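Local coordinates for quinone oxidoreductase (PDB 3TQH), which probably catalyses the NADPH-dependent reduction of quinones, as a member of the medium-chain dehydrogenase/reductase superfamily, at residues V40-N54 and L307-R321. Residues are numbered along the deposited sequence; the frame is centred on the assembly and turned at random.
Sequences VHAASLNPIDYKTRN and LETGHVRGKLVFKVR. With NDP (NADPH dihydro-nicotinamide-adenine-dinucleotide phosphate), chain B; SO4 (sulfate ion), chain C.
Ala43 and Phe318 form a hydrogen-bonded pair that fixes strands 42-44 and 315-319 as antiparallel neighbours: Phe318 N gives to Ala43 O at 2.7 Å, and Ala43 N returns a bond to Phe318 O. Leu45 N extends the ladder to Leu316 O. At the far end, His41 O accepts from both Val320 N and Arg321 N, which reach it from the same face of its plane, the latter nearly straight (176°). Leu45 then lays CD1 over the face of the Phe318 ring, 3.9 Å from its centroid, a CH-pi contact, while Tyr108 meets that ring edge-to-face.

The bends at chi2 and chi3 (both -64°) curl the Lys315 chain, and NZ donates a hydrogen bond to Leu45 O (2.9 Å); a water bridges the same carbonyl to Leu316 N.

On helix 47-53, the Tyr50 ring is clamped between Pro47 O on one face and Glu308 CG on the other. Glu308 CG makes a CH-pi contact 3.5 Å from the Tyr50 ring centroid, and Leu307 CG sits at the ring's edge. Beyond the ring, Glu308 OE1 forms a salt bridge with Arg53 NH2 (2.6 Å) and lies in the guanidinium plane, while NH2 stands well above the carboxylate plane. His304 and Gly16 also bind this guanidinium, probably limiting its rotation.

Lys51 NZ lies 2.7 Å from NADPH O3D, and Val312 O accepts from O3B of the cofactor. Through its pairing with strand 36-44, the C-terminal strand 315-319 joins the sheet of the GroES-like domain, an architecture characteristic of medium-chain dehydrogenases/reductases, with NADPH contacted from both segments.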
loop_
_atom_site.group_PDB
_atom_site.type_symbol
_atom_site.label_atom_id
_atom_site.label_comp_id
_atom_site.label_asym_id
_atom_site.label_seq_id
_atom_site.Cartn_x
_atom_site.Cartn_y
_atom_site.Cartn_z
ATOM N N VAL A 40 0.184 -11.433 15.992
ATOM C CA VAL A 40 0.357 -11.241 14.550
ATOM C C VAL A 40 0.691 -12.543 13.820
ATOM O O VAL A 40 1.621 -13.252 14.185
ATOM C CB VAL A 40 1.456 -10.189 14.239
ATOM C CG1 VAL A 40 1.663 -10.042 12.727
ATOM C CG2 VAL A 40 1.090 -8.842 14.852
ATOM N N HIS A 41 -0.079 -12.838 12.778
ATOM C CA HIS A 41 0.182 -13.980 11.903
ATOM C C HIS A 41 0.935 -13.548 10.648
ATOM O O HIS A 41 1.812 -14.270 10.172
ATOM C CB HIS A 41 -1.125 -14.691 11.540
ATOM C CG HIS A 41 -1.633 -15.594 12.623
ATOM N ND1 HIS A 41 -1.763 -16.956 12.457
ATOM C CD2 HIS A 41 -2.013 -15.333 13.897
ATOM C CE1 HIS A 41 -2.218 -17.492 13.577
ATOM N NE2 HIS A 41 -2.376 -16.530 14.467
ATOM N N ALA A 42 0.610 -12.365 10.128
ATOM C CA ALA A 42 1.255 -11.850 8.925
ATOM C C ALA A 42 1.311 -10.320 8.922
ATOM O O ALA A 42 0.454 -9.656 9.514
ATOM C CB ALA A 42 0.528 -12.363 7.687
ATOM N N ALA A 43 2.326 -9.772 8.254
ATOM C CA ALA A 43 2.505 -8.322 8.131
ATOM C C ALA A 43 3.197 -7.988 6.808
ATOM O O ALA A 43 4.264 -8.523 6.513
ATOM C CB ALA A 43 3.325 -7.794 9.293
ATOM N N SER A 44 2.594 -7.110 6.011
ATOM C CA SER A 44 3.125 -6.819 4.686
ATOM C C SER A 44 3.992 -5.582 4.686
ATOM O O SER A 44 3.865 -4.714 5.551
ATOM C CB SER A 44 2.002 -6.674 3.660
ATOM O OG SER A 44 1.188 -5.546 3.914
ATOM N N LEU A 45 4.879 -5.524 3.700
ATOM C CA LEU A 45 5.785 -4.395 3.510
ATOM C C LEU A 45 5.200 -3.388 2.529
ATOM O O LEU A 45 4.571 -3.759 1.542
ATOM C CB LEU A 45 7.140 -4.877 2.983
ATOM C CG LEU A 45 7.983 -5.705 3.948
ATOM C CD1 LEU A 45 7.481 -7.140 4.001
ATOM C CD2 LEU A 45 9.458 -5.655 3.544
ATOM N N ASN A 46 5.429 -2.114 2.811
ATOM C CA ASN A 46 5.094 -1.029 1.898
ATOM C C ASN A 46 6.297 -0.098 1.768
ATOM O O ASN A 46 7.099 -0.007 2.691
ATOM C CB ASN A 46 3.901 -0.246 2.428
ATOM C CG ASN A 46 2.654 -1.089 2.523
ATOM O OD1 ASN A 46 2.386 -1.703 3.560
ATOM N ND2 ASN A 46 1.895 -1.146 1.431
ATOM N N PRO A 47 6.425 0.605 0.633
ATOM C CA PRO A 47 7.519 1.564 0.460
ATOM C C PRO A 47 7.668 2.615 1.576
ATOM O O PRO A 47 8.798 3.001 1.922
ATOM C CB PRO A 47 7.167 2.239 -0.870
ATOM C CG PRO A 47 6.452 1.170 -1.637
ATOM C CD PRO A 47 5.651 0.426 -0.615
ATOM N N ILE A 48 6.544 3.073 2.126
ATOM C CA ILE A 48 6.557 3.977 3.277
ATOM C C ILE A 48 7.478 3.444 4.388
ATOM O O ILE A 48 8.116 4.231 5.089
ATOM C CB ILE A 48 5.125 4.229 3.833
ATOM C CG1 ILE A 48 5.117 5.377 4.850
ATOM C CG2 ILE A 48 4.560 2.983 4.471
ATOM C CD1 ILE A 48 4.959 6.733 4.236
ATOM N N ASP A 49 7.558 2.121 4.524
ATOM C CA ASP A 49 8.464 1.488 5.490
ATOM C C ASP A 49 9.939 1.873 5.265
ATOM O O ASP A 49 10.622 2.248 6.219
ATOM C CB ASP A 49 8.331 -0.042 5.464
ATOM C CG ASP A 49 6.909 -0.528 5.716
ATOM O OD1 ASP A 49 6.062 0.270 6.174
ATOM O OD2 ASP A 49 6.638 -1.723 5.453
ATOM N N TYR A 50 10.427 1.794 4.023
ATOM C CA TYR A 50 11.845 2.104 3.753
ATOM C C TYR A 50 12.149 3.605 3.714
ATOM O O TYR A 50 13.254 4.022 4.049
ATOM C CB TYR A 50 12.387 1.381 2.493
ATOM C CG TYR A 50 11.899 1.862 1.137
ATOM C CD1 TYR A 50 12.267 3.106 0.623
ATOM C CD2 TYR A 50 11.125 1.035 0.334
ATOM C CE1 TYR A 50 11.825 3.527 -0.640
ATOM C CE2 TYR A 50 10.682 1.445 -0.919
ATOM C CZ TYR A 50 11.031 2.685 -1.402
ATOM O OH TYR A 50 10.584 3.066 -2.655
ATOM N N LYS A 51 11.162 4.407 3.315
ATOM C CA LYS A 51 11.278 5.867 3.324
ATOM C C LYS A 51 11.336 6.406 4.753
ATOM O O LYS A 51 11.951 7.446 5.013
ATOM C CB LYS A 51 10.095 6.506 2.592
ATOM C CG LYS A 51 9.990 6.145 1.112
ATOM C CD LYS A 51 8.636 6.546 0.553
ATOM C CE LYS A 51 8.553 6.318 -0.951
ATOM N NZ LYS A 51 7.340 6.958 -1.542
ATOM N N THR A 52 10.675 5.712 5.677
ATOM C CA THR A 52 10.729 6.080 7.088
ATOM C C THR A 52 12.103 5.693 7.617
ATOM O O THR A 52 12.806 6.512 8.207
ATOM C CB THR A 52 9.613 5.378 7.895
ATOM O OG1 THR A 52 8.336 5.705 7.332
ATOM C CG2 THR A 52 9.639 5.799 9.367
ATOM N N ARG A 53 12.490 4.449 7.348
ATOM C CA ARG A 53 13.765 3.891 7.800
ATOM C C ARG A 53 14.980 4.659 7.277
ATOM O O ARG A 53 15.948 4.829 8.007
ATOM C CB ARG A 53 13.857 2.409 7.407
ATOM C CG ARG A 53 15.057 1.667 7.986
ATOM C CD ARG A 53 16.194 1.584 6.988
ATOM N NE ARG A 53 15.752 0.840 5.825
ATOM C CZ ARG A 53 16.061 1.108 4.562
ATOM N NH1 ARG A 53 16.858 2.114 4.232
ATOM N NH2 ARG A 53 15.547 0.342 3.615
ATOM N N ASN A 54 14.950 5.115 6.027
ATOM C CA ASN A 54 16.075 5.902 5.505
ATOM C C ASN A 54 16.006 7.389 5.876
ATOM O O ASN A 54 16.962 8.133 5.644
ATOM C CB ASN A 54 16.315 5.684 3.989
ATOM C CG ASN A 54 15.207 6.250 3.099
ATOM O OD1 ASN A 54 14.598 7.283 3.392
ATOM N ND2 ASN A 54 14.971 5.574 1.975
ATOM N N LEU A 307 12.683 -4.478 -1.658
ATOM C CA LEU A 307 11.632 -3.462 -1.753
ATOM C C LEU A 307 12.147 -2.108 -2.282
ATOM O O LEU A 307 11.482 -1.466 -3.100
ATOM C CB LEU A 307 10.972 -3.268 -0.385
ATOM C CG LEU A 307 9.667 -2.464 -0.337
ATOM C CD1 LEU A 307 8.536 -3.230 -1.015
ATOM C CD2 LEU A 307 9.306 -2.116 1.119
ATOM N N GLU A 308 13.322 -1.687 -1.805
ATOM C CA GLU A 308 13.920 -0.399 -2.204
ATOM C C GLU A 308 14.402 -0.325 -3.647
ATOM O O GLU A 308 14.671 0.770 -4.140
ATOM C CB GLU A 308 15.086 -0.005 -1.280
ATOM C CG GLU A 308 14.693 1.001 -0.237
ATOM C CD GLU A 308 15.853 1.526 0.554
ATOM O OE1 GLU A 308 16.507 0.712 1.229
ATOM O OE2 GLU A 308 16.103 2.752 0.513
ATOM N N THR A 309 14.530 -1.467 -4.321
ATOM C CA THR A 309 14.874 -1.462 -5.744
ATOM C C THR A 309 13.805 -0.735 -6.559
ATOM O O THR A 309 14.100 -0.193 -7.629
ATOM C CB THR A 309 15.033 -2.880 -6.327
ATOM O OG1 THR A 309 13.785 -3.580 -6.245
ATOM C CG2 THR A 309 16.124 -3.659 -5.595
ATOM N N GLY A 310 12.573 -0.735 -6.051
ATOM C CA GLY A 310 11.437 -0.175 -6.763
ATOM C C GLY A 310 10.920 -1.081 -7.867
ATOM O O GLY A 310 10.155 -0.638 -8.718
ATOM N N HIS A 311 11.312 -2.353 -7.851
ATOM C CA HIS A 311 10.904 -3.292 -8.896
ATOM C C HIS A 311 10.204 -4.557 -8.366
ATOM O O HIS A 311 10.161 -5.588 -9.032
ATOM C CB HIS A 311 12.102 -3.605 -9.792
ATOM C CG HIS A 311 12.525 -2.433 -10.619
ATOM N ND1 HIS A 311 13.718 -1.771 -10.427
ATOM C CD2 HIS A 311 11.878 -1.761 -11.598
ATOM C CE1 HIS A 311 13.799 -0.760 -11.275
ATOM N NE2 HIS A 311 12.695 -0.735 -11.996
ATOM N N VAL A 312 9.613 -4.456 -7.185
ATOM C CA VAL A 312 8.820 -5.552 -6.659
ATOM C C VAL A 312 7.525 -5.678 -7.464
ATOM O O VAL A 312 6.825 -4.692 -7.687
ATOM C CB VAL A 312 8.481 -5.354 -5.168
ATOM C CG1 VAL A 312 7.513 -6.415 -4.701
ATOM C CG2 VAL A 312 9.737 -5.396 -4.342
ATOM N N ARG A 313 7.240 -6.896 -7.918
ATOM C CA ARG A 313 5.961 -7.218 -8.534
ATOM C C ARG A 313 5.036 -7.622 -7.399
ATOM O O ARG A 313 5.398 -8.469 -6.582
ATOM C CB ARG A 313 6.115 -8.367 -9.531
ATOM C CG ARG A 313 4.833 -8.734 -10.255
ATOM C CD ARG A 313 4.882 -10.125 -10.861
ATOM N NE ARG A 313 5.714 -10.173 -12.057
ATOM C CZ ARG A 313 5.634 -11.113 -12.998
ATOM N NH1 ARG A 313 4.760 -12.112 -12.891
ATOM N NH2 ARG A 313 6.430 -11.056 -14.059
ATOM N N GLY A 314 3.861 -7.003 -7.327
ATOM C CA GLY A 314 2.902 -7.293 -6.256
ATOM C C GLY A 314 3.392 -6.936 -4.859
ATOM O O GLY A 314 3.899 -5.835 -4.630
ATOM N N LYS A 315 3.249 -7.877 -3.927
ATOM C CA LYS A 315 3.488 -7.612 -2.509
ATOM C C LYS A 315 4.547 -8.523 -1.918
ATOM O O LYS A 315 4.636 -9.701 -2.276
ATOM C CB LYS A 315 2.194 -7.798 -1.713
ATOM C CG LYS A 315 1.107 -6.763 -1.972
ATOM C CD LYS A 315 1.497 -5.348 -1.551
ATOM C CE LYS A 315 1.730 -5.214 -0.047
ATOM N NZ LYS A 315 1.963 -3.795 0.349
ATOM N N LEU A 316 5.354 -7.954 -1.020
ATOM C CA LEU A 316 6.223 -8.725 -0.144
ATOM C C LEU A 316 5.509 -8.814 1.194
ATOM O O LEU A 316 4.826 -7.866 1.602
ATOM C CB LEU A 316 7.583 -8.044 0.040
ATOM C CG LEU A 316 8.394 -7.693 -1.211
ATOM C CD1 LEU A 316 9.697 -7.014 -0.803
ATOM C CD2 LEU A 316 8.664 -8.927 -2.062
ATOM N N VAL A 317 5.658 -9.943 1.881
ATOM C CA VAL A 317 4.980 -10.134 3.159
ATOM C C VAL A 317 5.819 -10.935 4.152
ATOM O O VAL A 317 6.553 -11.856 3.776
ATOM C CB VAL A 317 3.594 -10.805 2.958
ATOM C CG1 VAL A 317 3.750 -12.216 2.411
ATOM C CG2 VAL A 317 2.798 -10.810 4.261
ATOM N N PHE A 318 5.726 -10.547 5.421
ATOM C CA PHE A 318 6.311 -11.316 6.507
ATOM C C PHE A 318 5.292 -12.337 6.995
ATOM O O PHE A 318 4.148 -11.988 7.294
ATOM C CB PHE A 318 6.708 -10.416 7.686
ATOM C CG PHE A 318 7.916 -9.559 7.430
ATOM C CD1 PHE A 318 9.144 -10.136 7.117
ATOM C CD2 PHE A 318 7.835 -8.170 7.539
ATOM C CE1 PHE A 318 10.265 -9.345 6.895
ATOM C CE2 PHE A 318 8.955 -7.374 7.316
ATOM C CZ PHE A 318 10.170 -7.959 6.994
ATOM N N LYS A 319 5.710 -13.594 7.060
ATOM C CA LYS A 319 4.955 -14.617 7.760
ATOM C C LYS A 319 5.510 -14.668 9.177
ATOM O O LYS A 319 6.639 -15.103 9.389
ATOM C CB LYS A 319 5.105 -15.971 7.070
ATOM C CG LYS A 319 4.562 -17.151 7.865
ATOM C CD LYS A 319 4.779 -18.473 7.128
ATOM C CE LYS A 319 3.467 -19.152 6.782
ATOM N NZ LYS A 319 2.682 -19.488 8.010
ATOM N N VAL A 320 4.719 -14.198 10.138
ATOM C CA VAL A 320 5.153 -14.144 11.532
ATOM C C VAL A 320 4.802 -15.460 12.231
ATOM O O VAL A 320 5.575 -15.964 13.044
ATOM C CB VAL A 320 4.540 -12.929 12.257
ATOM C CG1 VAL A 320 5.014 -12.866 13.694
ATOM C CG2 VAL A 320 4.909 -11.649 11.527
ATOM N N ARG A 321 3.630 -16.003 11.898
ATOM C CA ARG A 321 3.222 -17.350 12.292
ATOM C C ARG A 321 2.500 -18.024 11.126
ATOM O O ARG A 321 2.783 -19.176 10.777
ATOM C CB ARG A 321 2.286 -17.300 13.500
ATOM C CG ARG A 321 2.928 -16.781 14.774
ATOM C CD ARG A 321 1.942 -16.806 15.932
ATOM N NE ARG A 321 2.603 -16.682 17.235
ATOM C CZ ARG A 321 3.083 -15.548 17.747
ATOM N NH1 ARG A 321 2.996 -14.392 17.076
ATOM N NH2 ARG A 321 3.654 -15.569 18.951
ATOM O OXT ARG A 321 1.615 -17.428 10.500
HETATM P PA NDP B . 5.914 -0.646 -5.231
HETATM O O1A NDP B . 7.286 -0.683 -4.688
HETATM O O2A NDP B . 5.174 -1.883 -4.918
HETATM O O5B NDP B . 5.954 -0.454 -6.826
HETATM C C5B NDP B . 6.932 -1.148 -7.576
HETATM C C4B NDP B . 6.605 -1.060 -9.058
HETATM O O4B NDP B . 6.979 0.212 -9.544
HETATM C C3B NDP B . 7.339 -2.077 -9.923
HETATM O O3B NDP B . 6.434 -3.065 -10.366
HETATM C C2B NDP B . 7.921 -1.274 -11.082
HETATM O O2B NDP B . 7.603 -1.818 -12.343
HETATM C C1B NDP B . 7.272 0.090 -10.917
HETATM N N9A NDP B . 8.111 1.225 -11.330
HETATM C C8A NDP B . 9.301 1.621 -10.771
HETATM N N7A NDP B . 9.736 2.720 -11.420
HETATM C C5A NDP B . 8.843 3.033 -12.381
HETATM C C6A NDP B . 8.816 4.053 -13.321
HETATM N N6A NDP B . 9.803 4.933 -13.363
HETATM N N1A NDP B . 7.764 4.136 -14.206
HETATM C C2A NDP B . 6.740 3.202 -14.144
HETATM N N3A NDP B . 6.763 2.188 -13.202
HETATM C C4A NDP B . 7.808 2.105 -12.335
HETATM O O3 NDP B . 5.131 0.658 -4.701
HETATM P PN NDP B . 3.580 0.746 -4.259
HETATM O O1N NDP B . 3.414 0.077 -2.951
HETATM O O2N NDP B . 2.672 0.390 -5.359
HETATM O O5D NDP B . 3.472 2.330 -4.011
HETATM C C5D NDP B . 3.815 3.266 -5.015
HETATM C C4D NDP B . 4.014 4.643 -4.389
HETATM O O4D NDP B . 2.816 5.079 -3.777
HETATM C C3D NDP B . 5.091 4.616 -3.314
HETATM O O3D NDP B . 5.942 5.728 -3.475
HETATM C C2D NDP B . 4.321 4.676 -2.012
HETATM O O2D NDP B . 5.055 5.293 -0.971
HETATM C C1D NDP B . 3.064 5.447 -2.428
HETATM N N1N NDP B . 1.862 5.190 -1.601
HETATM C C2N NDP B . 1.179 6.277 -1.115
HETATM C C3N NDP B . 0.072 6.144 -0.280
HETATM C C7N NDP B . -0.665 7.343 0.242
HETATM O O7N NDP B . -1.770 7.138 1.095
HETATM N N7N NDP B . -0.260 8.567 -0.095
HETATM C C4N NDP B . -0.374 4.758 0.091
HETATM C C5N NDP B . 0.405 3.616 -0.480
HETATM C C6N NDP B . 1.489 3.897 -1.307
HETATM P P2B NDP B . 8.727 -2.526 -13.255
HETATM O O1X NDP B . 8.032 -3.254 -14.378
HETATM O O2X NDP B . 9.508 -3.524 -12.434
HETATM O O3X NDP B . 9.678 -1.520 -13.844
HETATM S S SO4 C . 4.104 8.012 1.002
HETATM O O1 SO4 C . 3.375 6.772 1.265
HETATM O O2 SO4 C . 3.664 8.614 -0.254
HETATM O O3 SO4 C . 3.885 8.948 2.099
HETATM O O4 SO4 C . 5.530 7.731 0.924
HETATM O O HOH W 1 -1.091 -18.021 10.134
HETATM O O HOH W 2 5.760 -4.930 -0.687
#